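Cellulosomal scaffoldin (Bacteroides cellulosolvens, PDB 1TYJ) probably anchors dockerin-bearing partners in the cellulosome through its type II cohesin module. Local coordinates at residues G1-A6 against L20-D25; N36-T41 against T130-S135; L44-T49 against V113-I118; T65-R70 against K103-G108; F71-M76 against R90-L95. All coordinates share one frame; numbering follows the deposited sequence.

The five contacts span a cohesin β-sandwich. Contacts 1 and 3 belong to one sheet, where strands 17-25 and 108-117 are neighbours, their centres about 19 Å apart. Contacts 2 and 5 lie in the facing sheet, linked through strands 30-38 and 85-92, with centres about 23 Å apart. Contact 4 ties two loops at one end, about 11 Å from contact 5 and about 26 Å from contact 3, centre to centre. Along the chain contact 1 closes first; the others are nested, 5 within 4, 4 within 3 and 3 within 2. Side chains of contacts 1, 2 and 3 meet between the sheets, so residues distant in sequence build a common hydrophobic interior.

Contact 1 of 5, residues G1-A6 against L20-D25; sequences GSVLTA and LTINVD. With EDO (1,2-ethanediol), chain B.
In one sheet of the cohesin β-sandwich, Ser2-Ala6 and Leu20-Asp25 run as antiparallel neighbours, with Ser2, Leu4 and Ala6 in hydrogen-bonded pairs with Asp25, Asn23 and Thr21. Six backbone bonds stitch them together, the shortest from Asn23 N to Leu4 O at 2.7 Å, its donor nearly along the C=O axis. Val3, Thr5, Ile22 and Val24 share the other face, which looks into the sandwich toward Phe131 of the opposite sheet. β-Branched residues suit this extended backbone. Val3 and Ile22 lie side by side, CG1 of Val3 4.1 Å from CG2 of Ile22, while Leu20 brings its CD1 to 3.5 Å from Thr5 CB. On the outer face Leu4 takes an unusual first torsion, CG between the backbone N and the carbonyl carbon (chi1 70°). Its branch lies across Asn23, with CD2 3.8 Å from Asn23 CB. Asp25 sends OD2 to the hydroxyl of Thr107, and its CB lies 4.0 Å from Leu4 CD2.

Contact 2 of 5, residues N36-T41 against T130-S135; sequences NIKYNT and TFENGS
Ile37 and Phe131 form the close-packed part of this contact, their side chains side by side and pointing the same way from a non-hydrogen-bonded antiparallel pair. Ile37 has CG1 anti to its carbonyl carbon (chi1 -61°), which sets that atom 3.8 Å from Phe131 CD2. Farther out, Ile37 CD1 reaches Phe131 CE2 at 3.7 Å. Both are bulky and apolar, as befits a buried site, and both also touch Ile22 of the facing sheet; Phe35 meets the Phe131 ring edge-to-face. Next to them Lys38 and Thr130 exchange two backbone bonds, Lys38 N to Thr130 O at 2.8 Å and Thr130 N to Lys38 O at 2.9 Å. Toward Glu132-Ser135 the pairing fades into an exposed loop. There Glu132 N still reaches Asn36 O at 3.1 Å, and Asn36 CG lies 3.5 Å from Glu132 O, its amide leaning toward the loop at Ser135. An alanine in place of Asn36 would probably leave a gap where the amide fills the space beside Ser135, the loop there losing that packing. Ile37 and Phe131 turn into the interior, Lys38 and Thr130 to the other face, the alternation of a β-sandwich such as the cohesin fold.

Contact 3 of 5, residues L44-T49 against V113-I118; sequences LQPWDT and VTFKVI
Trp47 and Lys116 both have CG anti to the backbone N (chi1 -162° and 174°), and their side chains run side by side on one face of an antiparallel strand pair in the cohesin β-sandwich. A bend at chi3 in Lys116 (-74°) then carries CE over the indole. CE lies 3.6 Å from the centroid of the Trp47 six-membered ring, a CH-pi contact, and NZ is 3.8 Å from that centroid, a cation-pi pair. A water 2.7 Å from Lys116 NZ also accepts from it, while Asp52 holds Trp47 NE1. An alanine instead of Trp47 would probably leave the Lys116 ammonium without its aromatic partner and its chain freer to swing. On the inner face Leu44 CD2 packs against Phe115 CB at 3.8 Å, and Pro46 CG lies 4.0 Å from Phe115 CE2. Proline, lacking an N-H, suits this non-hydrogen-bonded position opposite Phe115. Trp47 N still bonds to Thr114 O, but a water takes over beyond it, 2.8 Å from Trp47 O and 2.9 Å from Thr114 N.

Contact 4 of 5, residues T65-R70 against K103-G108; sequences TLLQGR and KPESTG
Glu105 reaches across to Leu66 and Leu67 with an extended side chain. Its CB starts 4.2 Å from Leu66 CD2. CD is anti to CA (chi2 171°) and arrives 3.7 Å from Leu67 N; the chain as a whole runs past Leu66 in the opposite direction. OE1 accepts the Leu67 N-H on its syn side at 2.8 Å, in a nearly straight bond (165° at hydrogen), and also lies 3.4 Å from Leu66 CB. OE2 bonds to the Tyr92 hydroxyl and accepts from a water that also serves Thr65 O and Gln68 N. So many donors would probably favour the charged carboxylate, and a glutamate suits the place, long enough to reach Leu67 N with one oxygen and Tyr92 with the other. Leu66 supplies the apolar half: its CD1 rests 3.7 Å from Thr107 C. A β-carbon on Gly108 would jam against the carbonyl O of Thr107, and would also crowd Leu66 CG. The contact ties the loop between strands 62-63 and 73-77 to the one between helix 95-100 and strand 108-117; the hydroxyl of Tyr98 in that helix accepts from Glu105 N, and Phe30 and Tyr33 of strand 30-38 pack on Leu67.

Contact 5 of 5, residues F71-M76 against R90-L95; sequences FNATDM and RLYMNL. With EDO (1,2-ethanediol), chain E.
Most unusual here is the Arg90 guanidinium, met over one face by the Ala73 methyl and at its edge by the Asp75 carboxylate. Ala73 CB lies 3.3 Å from NH2, and a small side chain leaves room for that flat group. NH1 donates to Asp75 OD1 at 2.7 Å, a salt bridge entering the syn side of the carboxylate. The Arg90 chain, CG anti to the backbone N (chi1 179°) and extended on to NE, crosses Asp75 obliquely, CG and CD each 3.2 Å from OD1. Tyr63 hydrogen-bonds Asp75 OD2 and makes a cation-pi contact with Arg90, and Leu67 O accepts from Arg90 NE. Farther along, Phe71 points its edge at the face of Tyr92, the planes at 81° and CD1 3.5 Å above the centre of the Tyr92 ring: a T-shaped pair. Asn94 N reaches Phe71 O at 2.9 Å, and Asn94 ND2 gives a longer bond, 3.3 Å, to Asn72 OD1, the two amides nearly coplanar. Asn94 OD1 caps Ala97 N as the N-cap of helix 95-100, a role asparagine fills well. Thr74 and Leu91 exchange the paired backbone bonds of an antiparallel β-hairpin, strands 73-77 and 85-92 of the cohesin sandwich.

Contact 1 of 5, residues G1-A6 against L20-D25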
# COMPACT_ATOMS: atom_id res chain seq x y z
N GLY A 1 -10.43 12.24 5.78
CA GLY A 1 -9.23 11.98 4.88
C GLY A 1 -9.45 10.77 4.01
O GLY A 1 -10.57 10.24 3.91
N SER A 2 -8.39 10.30 3.36
CA SER A 2 -8.55 9.18 2.45
C SER A 2 -7.26 8.39 2.33
O SER A 2 -6.20 8.91 2.62
CB SER A 2 -8.92 9.63 1.01
OG SER A 2 -8.07 10.65 0.55
N VAL A 3 -7.40 7.14 1.92
CA VAL A 3 -6.29 6.38 1.33
C VAL A 3 -6.58 6.43 -0.16
O VAL A 3 -7.73 6.19 -0.59
CB VAL A 3 -6.29 4.93 1.84
CG1 VAL A 3 -5.26 4.10 1.04
CG2 VAL A 3 -6.01 4.88 3.33
N LEU A 4 -5.57 6.78 -0.95
CA LEU A 4 -5.81 6.84 -2.39
C LEU A 4 -4.54 6.54 -3.15
O LEU A 4 -3.45 6.55 -2.56
CB LEU A 4 -6.39 8.19 -2.80
CG LEU A 4 -5.46 9.40 -2.73
CD1 LEU A 4 -6.17 10.62 -3.35
CD2 LEU A 4 -5.02 9.75 -1.33
N THR A 5 -4.69 6.25 -4.44
CA THR A 5 -3.55 5.72 -5.21
C THR A 5 -3.35 6.38 -6.55
O THR A 5 -4.23 7.08 -7.05
CB THR A 5 -3.68 4.18 -5.42
OG1 THR A 5 -4.79 3.87 -6.30
CG2 THR A 5 -3.89 3.49 -4.08
N ALA A 6 -2.17 6.14 -7.12
CA ALA A 6 -1.84 6.64 -8.46
C ALA A 6 -1.15 5.51 -9.19
O ALA A 6 -0.37 4.74 -8.58
CB ALA A 6 -0.90 7.84 -8.39
N LEU A 20 1.81 0.92 -8.42
CA LEU A 20 0.76 1.54 -7.62
C LEU A 20 1.44 2.34 -6.50
O LEU A 20 2.06 1.75 -5.60
CB LEU A 20 -0.09 0.44 -6.99
CG LEU A 20 -1.36 0.90 -6.23
CD1 LEU A 20 -2.39 1.46 -7.24
CD2 LEU A 20 -1.98 -0.24 -5.41
N THR A 21 1.34 3.67 -6.55
CA THR A 21 1.80 4.48 -5.45
C THR A 21 0.60 4.69 -4.51
O THR A 21 -0.51 5.03 -4.97
CB THR A 21 2.33 5.81 -5.97
OG1 THR A 21 3.51 5.60 -6.76
CG2 THR A 21 2.68 6.74 -4.79
N ILE A 22 0.82 4.42 -3.22
CA ILE A 22 -0.29 4.47 -2.24
C ILE A 22 -0.05 5.66 -1.35
O ILE A 22 1.02 5.77 -0.73
CB ILE A 22 -0.37 3.20 -1.38
CG1 ILE A 22 -0.51 1.94 -2.27
CG2 ILE A 22 -1.52 3.33 -0.34
CD1 ILE A 22 -0.26 0.63 -1.52
N ASN A 23 -1.04 6.56 -1.34
CA ASN A 23 -0.98 7.81 -0.57
C ASN A 23 -2.00 7.83 0.57
O ASN A 23 -3.02 7.13 0.53
CB ASN A 23 -1.28 9.00 -1.52
CG ASN A 23 -0.35 9.00 -2.74
OD1 ASN A 23 0.85 8.97 -2.59
ND2 ASN A 23 -0.93 8.97 -3.96
N VAL A 24 -1.72 8.64 1.59
CA VAL A 24 -2.77 9.04 2.51
C VAL A 24 -2.99 10.54 2.29
O VAL A 24 -2.08 11.24 1.84
CB VAL A 24 -2.44 8.74 3.98
CG1 VAL A 24 -2.32 7.26 4.18
CG2 VAL A 24 -1.13 9.39 4.41
N ASP A 25 -4.17 11.04 2.65
CA ASP A 25 -4.41 12.48 2.56
C ASP A 25 -5.29 12.89 3.75
O ASP A 25 -6.28 12.21 4.05
CB ASP A 25 -5.12 12.79 1.25
CG ASP A 25 -5.36 14.25 1.06
OD1 ASP A 25 -6.53 14.63 0.87
OD2 ASP A 25 -4.40 15.04 1.14
C1 EDO B . -8.81 10.95 9.23
O1 EDO B . -8.70 11.71 8.03
C2 EDO B . -9.06 11.94 10.35
O2 EDO B . -7.95 12.85 10.38
O HOH W 1 -8.78 13.10 1.56
O HOH W 2 2.92 5.06 -9.36

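Contact 2 of 5, residues N36-T41 against T130-S135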
# COMPACT_ATOMS: atom_id res chain seq x y z
N ASN A 36 -4.18 -4.69 3.53
CA ASN A 36 -4.39 -5.99 2.92
C ASN A 36 -4.88 -5.69 1.50
O ASN A 36 -5.93 -5.05 1.33
CB ASN A 36 -5.45 -6.78 3.69
CG ASN A 36 -5.46 -8.24 3.27
OD1 ASN A 36 -6.35 -8.68 2.51
ND2 ASN A 36 -4.44 -8.96 3.69
N ILE A 37 -4.10 -6.13 0.50
CA ILE A 37 -4.35 -5.78 -0.92
C ILE A 37 -4.45 -7.02 -1.77
O ILE A 37 -3.62 -7.93 -1.67
CB ILE A 37 -3.24 -4.85 -1.47
CG1 ILE A 37 -3.21 -3.55 -0.67
CG2 ILE A 37 -3.38 -4.63 -3.00
CD1 ILE A 37 -2.06 -2.57 -1.07
N LYS A 38 -5.48 -7.09 -2.61
CA LYS A 38 -5.66 -8.27 -3.46
C LYS A 38 -5.32 -7.89 -4.88
O LYS A 38 -5.59 -6.77 -5.32
CB LYS A 38 -7.12 -8.75 -3.32
CG LYS A 38 -7.54 -9.87 -4.23
CD LYS A 38 -7.53 -11.17 -3.47
CE LYS A 38 -7.50 -12.35 -4.41
NZ LYS A 38 -6.37 -12.33 -5.37
N TYR A 39 -4.69 -8.79 -5.61
CA TYR A 39 -4.43 -8.56 -7.03
C TYR A 39 -4.69 -9.86 -7.77
O TYR A 39 -4.83 -10.93 -7.16
CB TYR A 39 -2.97 -8.06 -7.25
CG TYR A 39 -1.92 -9.11 -6.86
CD1 TYR A 39 -1.38 -9.95 -7.83
CD2 TYR A 39 -1.49 -9.25 -5.51
CE1 TYR A 39 -0.46 -10.95 -7.50
CE2 TYR A 39 -0.62 -10.24 -5.16
CZ TYR A 39 -0.08 -11.07 -6.16
OH TYR A 39 0.81 -12.05 -5.82
N ASN A 40 -4.77 -9.76 -9.09
CA ASN A 40 -5.08 -10.92 -9.92
C ASN A 40 -3.81 -11.64 -10.36
O ASN A 40 -3.09 -11.14 -11.21
CB ASN A 40 -5.92 -10.50 -11.13
CG ASN A 40 -6.44 -11.69 -11.91
OD1 ASN A 40 -5.85 -12.78 -11.87
ND2 ASN A 40 -7.61 -11.51 -12.58
N THR A 41 -3.57 -12.83 -9.79
CA THR A 41 -2.34 -13.59 -10.09
C THR A 41 -2.24 -14.11 -11.53
O THR A 41 -1.17 -14.54 -11.96
CB THR A 41 -2.17 -14.81 -9.13
OG1 THR A 41 -3.23 -15.74 -9.35
CG2 THR A 41 -2.14 -14.38 -7.67
N THR A 130 -7.08 -4.23 -5.35
CA THR A 130 -8.14 -3.79 -4.47
C THR A 130 -7.69 -3.83 -3.00
O THR A 130 -6.98 -4.75 -2.60
CB THR A 130 -9.41 -4.69 -4.65
OG1 THR A 130 -9.11 -6.03 -4.28
CG2 THR A 130 -9.90 -4.66 -6.11
N PHE A 131 -8.10 -2.84 -2.19
CA PHE A 131 -7.91 -2.96 -0.76
C PHE A 131 -9.12 -3.74 -0.22
O PHE A 131 -10.27 -3.33 -0.42
CB PHE A 131 -7.91 -1.56 -0.13
CG PHE A 131 -6.72 -0.72 -0.50
CD1 PHE A 131 -6.78 0.15 -1.59
CD2 PHE A 131 -5.57 -0.72 0.29
CE1 PHE A 131 -5.67 0.99 -1.94
CE2 PHE A 131 -4.45 0.11 -0.02
CZ PHE A 131 -4.50 0.96 -1.14
N GLU A 132 -8.89 -4.85 0.47
CA GLU A 132 -10.02 -5.66 0.97
C GLU A 132 -9.65 -6.32 2.27
O GLU A 132 -8.53 -6.79 2.42
CB GLU A 132 -10.33 -6.78 -0.02
CG GLU A 132 -10.99 -6.39 -1.31
CD GLU A 132 -11.33 -7.63 -2.15
OE1 GLU A 132 -11.84 -8.63 -1.56
OE2 GLU A 132 -11.08 -7.60 -3.38
N ASN A 133 -10.61 -6.40 3.20
CA ASN A 133 -10.40 -7.02 4.49
C ASN A 133 -9.90 -8.43 4.27
O ASN A 133 -10.30 -9.10 3.29
CB ASN A 133 -11.71 -7.04 5.28
CG ASN A 133 -12.22 -5.62 5.68
OD1 ASN A 133 -13.42 -5.40 5.84
ND2 ASN A 133 -11.31 -4.69 5.85
N GLY A 134 -9.04 -8.91 5.15
CA GLY A 134 -8.66 -10.31 5.07
C GLY A 134 -8.01 -10.66 6.37
O GLY A 134 -8.59 -10.45 7.44
N SER A 135 -6.80 -11.20 6.28
CA SER A 135 -5.82 -11.04 7.35
C SER A 135 -6.39 -11.42 8.72
O SER A 135 -7.14 -12.39 8.86
CB SER A 135 -5.38 -9.57 7.35
OG SER A 135 -6.52 -8.70 7.26

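Contact 3 of 5, residues L44-T49 against V113-I118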
# COMPACT_ATOMS: atom_id res chain seq x y z
N LEU A 44 -0.67 -10.45 -13.07
CA LEU A 44 0.31 -9.59 -12.37
C LEU A 44 1.16 -10.38 -11.39
O LEU A 44 0.68 -11.28 -10.69
CB LEU A 44 -0.44 -8.48 -11.58
CG LEU A 44 -1.21 -7.51 -12.48
CD1 LEU A 44 -2.11 -6.70 -11.60
CD2 LEU A 44 -0.24 -6.56 -13.25
N GLN A 45 2.42 -9.97 -11.31
CA GLN A 45 3.39 -10.54 -10.37
C GLN A 45 4.11 -9.42 -9.62
O GLN A 45 4.88 -8.64 -10.22
CB GLN A 45 4.39 -11.40 -11.15
CG GLN A 45 5.44 -12.05 -10.26
CD GLN A 45 6.39 -12.93 -11.04
OE1 GLN A 45 6.56 -14.09 -10.71
NE2 GLN A 45 7.03 -12.38 -12.06
N PRO A 46 3.87 -9.30 -8.29
CA PRO A 46 4.56 -8.24 -7.55
C PRO A 46 6.08 -8.35 -7.72
O PRO A 46 6.63 -9.46 -7.64
CB PRO A 46 4.15 -8.50 -6.08
CG PRO A 46 2.79 -9.25 -6.20
CD PRO A 46 2.99 -10.12 -7.43
N TRP A 47 6.74 -7.21 -7.91
CA TRP A 47 8.13 -7.17 -8.36
C TRP A 47 8.95 -6.25 -7.52
O TRP A 47 8.60 -5.08 -7.35
CB TRP A 47 8.17 -6.71 -9.83
CG TRP A 47 9.50 -7.07 -10.45
CD1 TRP A 47 10.58 -6.27 -10.61
CD2 TRP A 47 9.84 -8.35 -10.95
NE1 TRP A 47 11.59 -6.98 -11.21
CE2 TRP A 47 11.17 -8.26 -11.43
CE3 TRP A 47 9.15 -9.56 -11.07
CZ2 TRP A 47 11.83 -9.36 -12.00
CZ3 TRP A 47 9.81 -10.67 -11.63
CH2 TRP A 47 11.15 -10.55 -12.09
N ASP A 48 10.03 -6.80 -6.98
CA ASP A 48 10.98 -6.03 -6.17
C ASP A 48 11.94 -5.31 -7.10
O ASP A 48 12.78 -5.94 -7.75
CB ASP A 48 11.71 -6.99 -5.25
CG ASP A 48 12.75 -6.31 -4.38
OD1 ASP A 48 13.11 -6.95 -3.37
OD2 ASP A 48 13.21 -5.18 -4.70
N THR A 49 11.82 -3.98 -7.16
CA THR A 49 12.59 -3.19 -8.13
C THR A 49 14.01 -2.92 -7.67
O THR A 49 14.88 -2.55 -8.48
CB THR A 49 11.91 -1.83 -8.44
OG1 THR A 49 11.58 -1.20 -7.20
CG2 THR A 49 10.63 -2.06 -9.28
N VAL A 113 3.94 -0.28 -4.75
CA VAL A 113 4.03 -1.68 -5.13
C VAL A 113 4.10 -1.74 -6.64
O VAL A 113 3.21 -1.25 -7.33
CB VAL A 113 2.80 -2.47 -4.67
CG1 VAL A 113 2.85 -3.93 -5.13
CG2 VAL A 113 2.65 -2.41 -3.16
N THR A 114 5.18 -2.32 -7.15
CA THR A 114 5.33 -2.53 -8.59
C THR A 114 4.94 -3.96 -8.90
O THR A 114 5.26 -4.89 -8.13
CB THR A 114 6.81 -2.27 -9.01
OG1 THR A 114 7.17 -0.92 -8.67
CG2 THR A 114 7.05 -2.48 -10.51
N PHE A 115 4.26 -4.13 -10.04
CA PHE A 115 3.88 -5.43 -10.58
C PHE A 115 4.47 -5.59 -11.98
O PHE A 115 4.52 -4.62 -12.75
CB PHE A 115 2.36 -5.50 -10.74
CG PHE A 115 1.59 -5.34 -9.46
CD1 PHE A 115 1.18 -4.08 -9.03
CD2 PHE A 115 1.19 -6.46 -8.73
CE1 PHE A 115 0.41 -3.94 -7.84
CE2 PHE A 115 0.45 -6.32 -7.56
CZ PHE A 115 0.05 -5.06 -7.13
N LYS A 116 4.95 -6.79 -12.29
CA LYS A 116 5.30 -7.13 -13.66
C LYS A 116 4.07 -7.74 -14.30
O LYS A 116 3.38 -8.58 -13.70
CB LYS A 116 6.52 -8.08 -13.73
CG LYS A 116 6.83 -8.59 -15.15
CD LYS A 116 7.90 -9.69 -15.18
CE LYS A 116 9.28 -9.13 -14.93
NZ LYS A 116 10.34 -10.18 -15.20
N VAL A 117 3.78 -7.31 -15.52
CA VAL A 117 2.65 -7.88 -16.26
C VAL A 117 3.08 -9.19 -16.89
O VAL A 117 4.05 -9.22 -17.67
CB VAL A 117 2.18 -6.89 -17.35
CG1 VAL A 117 1.05 -7.52 -18.16
CG2 VAL A 117 1.79 -5.54 -16.69
N ILE A 118 2.38 -10.26 -16.53
CA ILE A 118 2.75 -11.64 -16.96
C ILE A 118 1.81 -12.30 -17.97
O ILE A 118 2.10 -13.39 -18.44
CB ILE A 118 3.00 -12.58 -15.76
CG1 ILE A 118 1.73 -12.72 -14.91
CG2 ILE A 118 4.18 -12.05 -14.95
CD1 ILE A 118 1.66 -13.98 -14.05
O HOH W 3 9.46 -12.68 -14.50
O HOH W 4 7.42 -3.28 -5.49

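Contact 4 of 5, residues T65-R70 against K103-G108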
# COMPACT_ATOMS: atom_id res chain seq x y z
N THR A 65 7.39 8.76 0.89
CA THR A 65 8.12 9.83 1.58
C THR A 65 7.73 9.94 3.06
O THR A 65 8.49 10.51 3.86
CB THR A 65 7.89 11.18 0.90
OG1 THR A 65 6.50 11.44 0.91
CG2 THR A 65 8.30 11.11 -0.57
N LEU A 66 6.54 9.45 3.43
CA LEU A 66 6.13 9.47 4.83
C LEU A 66 6.70 8.29 5.62
O LEU A 66 7.18 7.30 5.04
CB LEU A 66 4.58 9.44 4.93
CG LEU A 66 3.86 10.62 4.25
CD1 LEU A 66 2.35 10.63 4.63
CD2 LEU A 66 4.53 11.95 4.57
N LEU A 67 6.62 8.39 6.95
CA LEU A 67 7.12 7.32 7.83
C LEU A 67 8.63 7.11 7.66
O LEU A 67 9.17 6.02 7.84
CB LEU A 67 6.31 6.02 7.61
CG LEU A 67 4.80 6.20 7.81
CD1 LEU A 67 4.07 4.86 7.52
CD2 LEU A 67 4.47 6.74 9.21
N GLN A 68 9.32 8.21 7.34
CA GLN A 68 10.78 8.16 7.10
C GLN A 68 11.56 8.92 8.16
O GLN A 68 12.78 8.93 8.11
CB GLN A 68 11.13 8.65 5.68
CG GLN A 68 10.52 7.73 4.61
CD GLN A 68 11.02 6.27 4.68
OE1 GLN A 68 10.23 5.31 4.60
NE2 GLN A 68 12.34 6.09 4.79
N GLY A 69 10.85 9.49 9.13
CA GLY A 69 11.49 10.13 10.28
C GLY A 69 12.19 9.14 11.21
O GLY A 69 11.89 7.93 11.21
N ARG A 70 13.10 9.67 12.05
CA ARG A 70 13.92 8.84 12.91
C ARG A 70 13.17 8.58 14.21
O ARG A 70 13.61 9.03 15.30
CB ARG A 70 15.25 9.57 13.25
CG ARG A 70 16.23 9.76 12.11
CD ARG A 70 17.24 8.64 12.06
NE ARG A 70 16.72 7.50 11.31
CZ ARG A 70 17.46 6.63 10.63
NH1 ARG A 70 18.79 6.76 10.58
NH2 ARG A 70 16.87 5.62 9.99
N LYS A 103 6.44 17.88 13.66
CA LYS A 103 6.26 17.71 12.21
C LYS A 103 5.26 16.57 11.93
O LYS A 103 5.66 15.54 11.40
CB LYS A 103 7.60 17.43 11.54
CG LYS A 103 8.63 18.57 11.65
CD LYS A 103 9.90 18.19 10.88
CE LYS A 103 11.07 19.05 11.30
NZ LYS A 103 12.21 19.06 10.35
N PRO A 104 3.98 16.75 12.31
CA PRO A 104 2.99 15.70 12.08
C PRO A 104 2.76 15.48 10.59
O PRO A 104 2.60 16.47 9.83
CB PRO A 104 1.72 16.26 12.73
CG PRO A 104 1.92 17.79 12.71
CD PRO A 104 3.38 17.94 12.96
N GLU A 105 2.72 14.21 10.20
CA GLU A 105 2.45 13.82 8.84
C GLU A 105 0.96 13.65 8.62
O GLU A 105 0.25 13.38 9.57
CB GLU A 105 3.25 12.54 8.51
CG GLU A 105 4.75 12.75 8.75
CD GLU A 105 5.59 11.49 8.65
OE1 GLU A 105 5.11 10.43 8.12
OE2 GLU A 105 6.75 11.56 9.13
N SER A 106 0.49 13.81 7.39
CA SER A 106 -0.95 13.71 7.13
C SER A 106 -1.20 13.45 5.67
O SER A 106 -2.22 12.92 5.32
CB SER A 106 -1.70 14.97 7.59
OG SER A 106 -1.16 16.16 7.00
N THR A 107 -0.26 13.81 4.81
CA THR A 107 -0.51 13.69 3.36
C THR A 107 0.76 13.36 2.62
O THR A 107 1.82 13.95 2.86
CB THR A 107 -1.18 14.97 2.76
OG1 THR A 107 -2.43 15.19 3.39
CG2 THR A 107 -1.42 14.82 1.24
N GLY A 108 0.67 12.38 1.72
CA GLY A 108 1.83 11.99 0.95
C GLY A 108 1.92 10.50 0.68
O GLY A 108 1.06 9.73 1.13
O HOH W 5 8.65 10.97 6.99

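Contact 5 of 5, residues F71-M76 against R90-L95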
# COMPACT_ATOMS: atom_id res chain seq x y z
N PHE A 71 12.03 7.89 14.11
CA PHE A 71 11.21 7.61 15.29
C PHE A 71 10.99 6.10 15.44
O PHE A 71 9.89 5.65 15.80
CB PHE A 71 9.88 8.39 15.25
CG PHE A 71 10.04 9.84 14.79
CD1 PHE A 71 9.38 10.29 13.65
CD2 PHE A 71 10.84 10.72 15.49
CE1 PHE A 71 9.54 11.61 13.21
CE2 PHE A 71 11.00 12.05 15.06
CZ PHE A 71 10.37 12.49 13.92
N ASN A 72 12.03 5.33 15.15
CA ASN A 72 12.03 3.88 15.29
C ASN A 72 10.90 3.25 14.49
O ASN A 72 10.03 2.59 15.05
CB ASN A 72 11.98 3.48 16.78
CG ASN A 72 13.20 3.97 17.55
OD1 ASN A 72 13.15 4.98 18.25
ND2 ASN A 72 14.30 3.26 17.39
N ALA A 73 10.90 3.48 13.19
CA ALA A 73 9.88 2.86 12.30
C ALA A 73 10.12 1.36 12.24
O ALA A 73 11.29 0.88 12.37
CB ALA A 73 9.91 3.46 10.91
N THR A 74 9.02 0.62 12.13
CA THR A 74 9.13 -0.83 12.01
C THR A 74 8.21 -1.27 10.85
O THR A 74 7.14 -0.72 10.70
CB THR A 74 8.80 -1.52 13.34
OG1 THR A 74 9.14 -2.90 13.24
CG2 THR A 74 7.32 -1.40 13.69
N ASP A 75 8.67 -2.24 10.07
CA ASP A 75 7.98 -2.76 8.88
C ASP A 75 7.43 -4.16 9.19
O ASP A 75 7.99 -4.88 10.02
CB ASP A 75 8.97 -2.97 7.71
CG ASP A 75 9.45 -1.69 7.09
OD1 ASP A 75 8.88 -0.62 7.34
OD2 ASP A 75 10.44 -1.78 6.33
N MET A 76 6.36 -4.54 8.50
CA MET A 76 5.80 -5.89 8.53
C MET A 76 5.44 -6.22 7.10
O MET A 76 4.89 -5.38 6.41
CB MET A 76 4.53 -5.93 9.44
CG MET A 76 3.18 -6.01 8.71
SD MET A 76 2.77 -7.67 8.02
CE MET A 76 1.00 -7.43 8.03
N ARG A 90 3.73 -0.34 8.05
CA ARG A 90 4.88 0.35 8.61
C ARG A 90 4.37 1.35 9.63
O ARG A 90 3.32 1.98 9.43
CB ARG A 90 5.67 1.07 7.50
CG ARG A 90 6.90 1.86 8.04
CD ARG A 90 7.76 2.30 6.85
NE ARG A 90 8.82 3.23 7.24
CZ ARG A 90 10.07 2.86 7.51
NH1 ARG A 90 10.43 1.57 7.45
NH2 ARG A 90 10.99 3.79 7.82
N LEU A 91 5.07 1.45 10.74
CA LEU A 91 4.63 2.38 11.80
C LEU A 91 5.80 2.92 12.60
O LEU A 91 6.85 2.29 12.69
CB LEU A 91 3.62 1.71 12.72
CG LEU A 91 4.10 0.49 13.45
CD1 LEU A 91 4.76 0.78 14.79
CD2 LEU A 91 2.88 -0.43 13.65
N TYR A 92 5.61 4.10 13.16
CA TYR A 92 6.60 4.64 14.05
C TYR A 92 6.36 4.04 15.43
O TYR A 92 5.25 4.14 15.97
CB TYR A 92 6.41 6.13 14.16
CG TYR A 92 6.86 6.98 13.01
CD1 TYR A 92 6.08 8.06 12.60
CD2 TYR A 92 8.07 6.72 12.34
CE1 TYR A 92 6.53 8.93 11.56
CE2 TYR A 92 8.53 7.58 11.28
CZ TYR A 92 7.72 8.66 10.91
OH TYR A 92 8.08 9.54 9.92
N MET A 93 7.40 3.44 16.01
CA MET A 93 7.23 2.88 17.39
C MET A 93 7.48 3.95 18.46
O MET A 93 6.85 3.94 19.52
CB MET A 93 8.15 1.68 17.62
CG MET A 93 7.86 0.50 16.71
SD MET A 93 8.84 -0.98 17.16
CE MET A 93 10.43 -0.43 16.62
N ASN A 94 8.40 4.88 18.18
CA ASN A 94 8.75 5.91 19.16
C ASN A 94 7.82 7.11 18.94
O ASN A 94 8.19 8.12 18.37
CB ASN A 94 10.22 6.30 19.05
CG ASN A 94 10.69 7.05 20.28
OD1 ASN A 94 9.89 7.70 20.97
ND2 ASN A 94 11.97 6.92 20.59
N LEU A 95 6.58 6.96 19.36
CA LEU A 95 5.58 8.01 19.16
C LEU A 95 5.92 9.26 19.96
O LEU A 95 5.60 10.39 19.52
CB LEU A 95 4.19 7.54 19.52
CG LEU A 95 3.61 6.42 18.65
CD1 LEU A 95 2.18 6.01 19.17
CD2 LEU A 95 3.63 6.76 17.13
C1 EDO E . 15.27 5.10 13.04
O1 EDO E . 14.80 5.80 14.18
C2 EDO E . 14.23 4.10 12.61
O2 EDO E . 13.16 4.70 11.85